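Local coordinates for hemin ABC transporter, periplasmic hemin-binding protein HutB (Vibrio cholerae, PDB 5KHL) that probably binds hemin in the periplasm and delivers it to an ABC transporter of the inner membrane for import, at residues L33-E36 and Q37-V40; Q116-I120 and T121-Q125. One frame throughout, in Å; residues are numbered along the deposited sequence.

Contact 1 (L33-E36 and Q37-V40); sequences LGAE and QQLV
A35 and Q38 meet through both backbone and side chain where the chain leaves helix 24-32 and bends into strand 39-42. Two successive backbone hydrogen bonds, each reaching back three residues, hold the bend. Q38 N donates to A35 O at 3.1 Å with a fairly straight N-H...O angle of 158°, and L39 N follows to E36 O at 3.2 Å. Both donors stand above the plane of the carbonyl they use, well off its lone pairs, consistent with the tight 3-10 winding here.

Side-chain contacts are modest. Q38 is extended beyond CG (chi2 -175°), which carries its amide past the methyl of A35, with NE2 3.8 Å from A35 CB; that nitrogen has its probable hydrogen-bond partner outside the turn, in T121 O. L39 brings its CB to 3.5 Å from E36 O, while the rest of this buried side chain packs on I19, I30 and L31. Q37 doubles back, its bent chain folding over the preceding peptides toward G34 and A35.

Just upstream, G34 at positive phi is the C' residue of a Schellman motif, in which A35 N bonds to I30 O and G34 N to L31 O. Helix stop and 3-10 turn together form the return leg of a beta-alpha-beta crossover, linking the parallel neighbours 19-21 and 39-42.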
loop_
_atom_site.group_PDB
_atom_site.type_symbol
_atom_site.label_atom_id
_atom_site.label_comp_id
_atom_site.label_asym_id
_atom_site.label_seq_id
_atom_site.Cartn_x
_atom_site.Cartn_y
_atom_site.Cartn_z
ATOM N N LEU A 33 -13.773 5.788 8.120
ATOM C CA LEU A 33 -14.269 6.349 9.381
ATOM C C LEU A 33 -15.477 7.258 9.131
ATOM O O LEU A 33 -15.960 7.943 10.035
ATOM C CB LEU A 33 -13.143 7.103 10.092
ATOM C CG LEU A 33 -11.976 6.232 10.575
ATOM C CD1 LEU A 33 -10.677 7.015 10.755
ATOM C CD2 LEU A 33 -12.352 5.537 11.863
ATOM N N GLY A 34 -15.951 7.260 7.888
ATOM C CA GLY A 34 -17.128 8.014 7.508
ATOM C C GLY A 34 -16.936 9.511 7.374
ATOM O O GLY A 34 -17.916 10.255 7.370
ATOM N N ALA A 35 -15.694 9.963 7.229
ATOM C CA ALA A 35 -15.429 11.404 7.259
ATOM C C ALA A 35 -15.074 11.991 5.900
ATOM O O ALA A 35 -14.316 12.954 5.827
ATOM C CB ALA A 35 -14.315 11.721 8.261
ATOM N N GLU A 36 -15.624 11.437 4.823
ATOM C CA GLU A 36 -15.304 11.955 3.490
ATOM C C GLU A 36 -15.775 13.400 3.255
ATOM O O GLU A 36 -15.206 14.098 2.446
ATOM C CB GLU A 36 -15.879 11.045 2.397
ATOM C CG GLU A 36 -17.320 10.654 2.597
ATOM C CD GLU A 36 -17.883 9.898 1.406
ATOM O OE1 GLU A 36 -17.249 9.915 0.331
ATOM O OE2 GLU A 36 -18.967 9.286 1.545
ATOM N N GLN A 37 -16.790 13.859 3.981
ATOM C CA GLN A 37 -17.305 15.225 3.790
ATOM C C GLN A 37 -16.296 16.271 4.266
ATOM O O GLN A 37 -16.447 17.456 3.978
ATOM C CB GLN A 37 -18.646 15.414 4.517
ATOM C CG GLN A 37 -18.577 15.246 6.030
ATOM C CD GLN A 37 -18.383 13.793 6.466
ATOM O OE1 GLN A 37 -18.505 12.871 5.656
ATOM N NE2 GLN A 37 -18.075 13.586 7.750
ATOM N N GLN A 38 -15.267 15.820 4.984
ATOM C CA GLN A 38 -14.212 16.698 5.492
ATOM C C GLN A 38 -13.086 16.937 4.484
ATOM O O GLN A 38 -12.333 17.901 4.610
ATOM C CB GLN A 38 -13.632 16.120 6.782
ATOM C CG GLN A 38 -14.657 15.969 7.884
ATOM C CD GLN A 38 -14.033 15.506 9.190
ATOM O OE1 GLN A 38 -12.826 15.634 9.392
ATOM N NE2 GLN A 38 -14.854 14.962 10.079
ATOM N N LEU A 39 -12.963 16.047 3.501
ATOM C CA LEU A 39 -11.983 16.205 2.438
ATOM C C LEU A 39 -12.344 17.396 1.545
ATOM O O LEU A 39 -13.501 17.575 1.178
ATOM C CB LEU A 39 -11.882 14.934 1.582
ATOM C CG LEU A 39 -11.235 13.672 2.156
ATOM C CD1 LEU A 39 -11.503 12.503 1.229
ATOM C CD2 LEU A 39 -9.753 13.877 2.311
ATOM N N VAL A 40 -11.338 18.200 1.221
ATOM C CA VAL A 40 -11.464 19.237 0.202
ATOM C C VAL A 40 -10.590 18.910 -0.995
ATOM O O VAL A 40 -10.772 19.464 -2.058
ATOM C CB VAL A 40 -11.071 20.630 0.729
ATOM C CG1 VAL A 40 -12.015 21.051 1.828
ATOM C CG2 VAL A 40 -9.621 20.640 1.207
#

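Contact 2 (Q116-I120 and T121-Q125); sequences QIAQI and THTEQ
The imidazole of H122 lies against the last carbonyls of helix 107-120. I120 O sits over one face, 3.4 Å above the ring plane and displaced toward the rim; H122 NE2 is 3.5 Å from I120 O, but the angle is too poor for a hydrogen bond. Q119 O approaches the same ring obliquely. A second flat group that returns to the helix, the carboxylate of E124, is carried there by a chain bent at chi2. Its OE1 comes to 3.4 Å from Q119 CA, and A118 O is just as near but, being another acceptor, makes no hydrogen bond with it.

T121 grips the helix end twice through one acceptor. Its backbone N continues the helical pattern with a straight bond to I117 O (2.9 Å, 166°), arriving almost along the C=O direction. Its hydroxyl donates to that oxygen too, OG1 to I117 O 2.9 Å, but from above the carbonyl plane. A chi1 of 65°, with OG1 between the backbone N and the carbonyl carbon, turns the hydroxyl back over the last turn. There it also accepts from T123 OG1 at 3.1 Å, and the two threonine hydroxyls form a short hydrogen-bonded chain ending on I117 O.

Beyond T121 the helix closes in a Schellman motif. H122 takes positive phi, T123 N reaches back to A118 O (2.7 Å), in the carbonyl plane and on a lone pair, and H122 N makes a weak bond to Q119 O.

On the buried side, I117 CG2 touches T121 CG2 at 4.0 Å, and the A118 methyl rests against the T123-E124 backbone. I117 and I120 also pack on I77 of strand 75-78, which brings the helix end against the parallel sheet.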
loop_
_atom_site.group_PDB
_atom_site.type_symbol
_atom_site.label_atom_id
_atom_site.label_comp_id
_atom_site.label_asym_id
_atom_site.label_seq_id
_atom_site.Cartn_x
_atom_site.Cartn_y
_atom_site.Cartn_z
ATOM N N GLN A 116 -4.528 7.802 14.593
ATOM C CA GLN A 116 -4.035 9.139 14.251
ATOM C C GLN A 116 -5.075 9.913 13.460
ATOM O O GLN A 116 -5.313 11.077 13.734
ATOM C CB GLN A 116 -2.725 9.059 13.464
ATOM C CG GLN A 116 -1.488 8.786 14.337
ATOM C CD GLN A 116 -0.284 8.341 13.520
ATOM O OE1 GLN A 116 -0.419 7.609 12.541
ATOM N NE2 GLN A 116 0.897 8.789 13.919
ATOM N N ILE A 117 -5.726 9.233 12.519
ATOM C CA ILE A 117 -6.769 9.842 11.689
ATOM C C ILE A 117 -8.075 10.091 12.439
ATOM O O ILE A 117 -8.663 11.173 12.334
ATOM C CB ILE A 117 -7.096 8.966 10.444
ATOM C CG1 ILE A 117 -5.883 8.843 9.514
ATOM C CG2 ILE A 117 -8.310 9.515 9.713
ATOM C CD1 ILE A 117 -4.999 10.073 9.495
ATOM N N ALA A 118 -8.539 9.078 13.171
ATOM C CA ALA A 118 -9.764 9.179 13.977
ATOM C C ALA A 118 -9.717 10.387 14.905
ATOM O O ALA A 118 -10.727 11.072 15.120
ATOM C CB ALA A 118 -9.979 7.902 14.790
ATOM N N GLN A 119 -8.533 10.642 15.450
ATOM C CA GLN A 119 -8.303 11.802 16.302
ATOM C C GLN A 119 -8.425 13.148 15.547
ATOM O O GLN A 119 -9.104 14.068 16.004
ATOM C CB GLN A 119 -6.921 11.690 16.952
ATOM C CG GLN A 119 -6.668 12.690 18.060
ATOM C CD GLN A 119 -5.193 12.854 18.373
ATOM O OE1 GLN A 119 -4.818 13.530 19.336
ATOM N NE2 GLN A 119 -4.345 12.239 17.552
ATOM N N ILE A 120 -7.767 13.257 14.395
ATOM C CA ILE A 120 -7.783 14.490 13.610
ATOM C C ILE A 120 -9.185 14.786 13.099
ATOM O O ILE A 120 -9.650 15.927 13.168
ATOM C CB ILE A 120 -6.815 14.427 12.418
ATOM C CG1 ILE A 120 -5.383 14.159 12.898
ATOM C CG2 ILE A 120 -6.876 15.725 11.604
ATOM C CD1 ILE A 120 -4.507 13.427 11.869
ATOM N N THR A 121 -9.863 13.743 12.624
ATOM C CA THR A 121 -11.186 13.884 12.025
ATOM C C THR A 121 -12.326 13.756 13.041
ATOM O O THR A 121 -13.504 13.805 12.674
ATOM C CB THR A 121 -11.387 12.850 10.915
ATOM O OG1 THR A 121 -11.375 11.537 11.481
ATOM C CG2 THR A 121 -10.270 12.972 9.886
ATOM N N HIS A 122 -11.958 13.604 14.313
ATOM C CA HIS A 122 -12.910 13.516 15.409
ATOM C C HIS A 122 -13.921 12.390 15.219
ATOM O O HIS A 122 -15.109 12.554 15.501
ATOM C CB HIS A 122 -13.631 14.851 15.580
ATOM C CG HIS A 122 -12.705 16.029 15.634
ATOM N ND1 HIS A 122 -11.809 16.224 16.663
ATOM C CD2 HIS A 122 -12.537 17.071 14.787
ATOM C CE1 HIS A 122 -11.130 17.338 16.450
ATOM N NE2 HIS A 122 -11.552 17.871 15.319
ATOM N N THR A 123 -13.441 11.244 14.750
ATOM C CA THR A 123 -14.294 10.071 14.608
ATOM C C THR A 123 -13.768 8.901 15.451
ATOM O O THR A 123 -13.850 7.745 15.033
ATOM C CB THR A 123 -14.415 9.630 13.128
ATOM O OG1 THR A 123 -13.125 9.260 12.630
ATOM C CG2 THR A 123 -14.981 10.755 12.263
ATOM N N GLU A 124 -13.233 9.200 16.632
ATOM C CA GLU A 124 -12.706 8.156 17.515
ATOM C C GLU A 124 -13.731 7.070 17.746
ATOM O O GLU A 124 -13.385 5.897 17.857
ATOM C CB GLU A 124 -12.289 8.725 18.857
ATOM C CG GLU A 124 -12.884 10.082 19.109
ATOM C CD GLU A 124 -11.945 11.145 18.655
ATOM O OE1 GLU A 124 -10.764 10.782 18.461
ATOM O OE2 GLU A 124 -12.373 12.309 18.497
ATOM N N GLN A 125 -14.990 7.488 17.818
ATOM C CA GLN A 125 -16.130 6.590 17.973
ATOM C C GLN A 125 -16.024 5.376 17.041
ATOM O O GLN A 125 -16.285 4.241 17.447
ATOM C CB GLN A 125 -17.428 7.365 17.709
ATOM C CG GLN A 125 -18.650 6.887 18.491
ATOM C CD GLN A 125 -19.532 5.931 17.700
ATOM O OE1 GLN A 125 -19.094 5.321 16.722
ATOM N NE2 GLN A 125 -20.787 5.802 18.121
#

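Contact 1 follows one helix and contact 2 closes another in the same lobe; their centres are 11 Å apart, and they touch directly. A probable hydrogen bond joins them, Q38 NE2 to T121 O at 3.1 Å, tying the turn that follows helix 24-32 to the end of helix 107-120. L33 packs across as well: its CB lies 3.3 Å from T123 OG1, and the apolar contact is L33 CD1 to I117 CG2 at 3.6 Å. L33 also reaches H126 and L130 of helix 125-143. With centres about 20 and 21 Å from that of the chain, both contacts are peripheral. Relatives of this family bind ligand between the lobes, as HutB probably does.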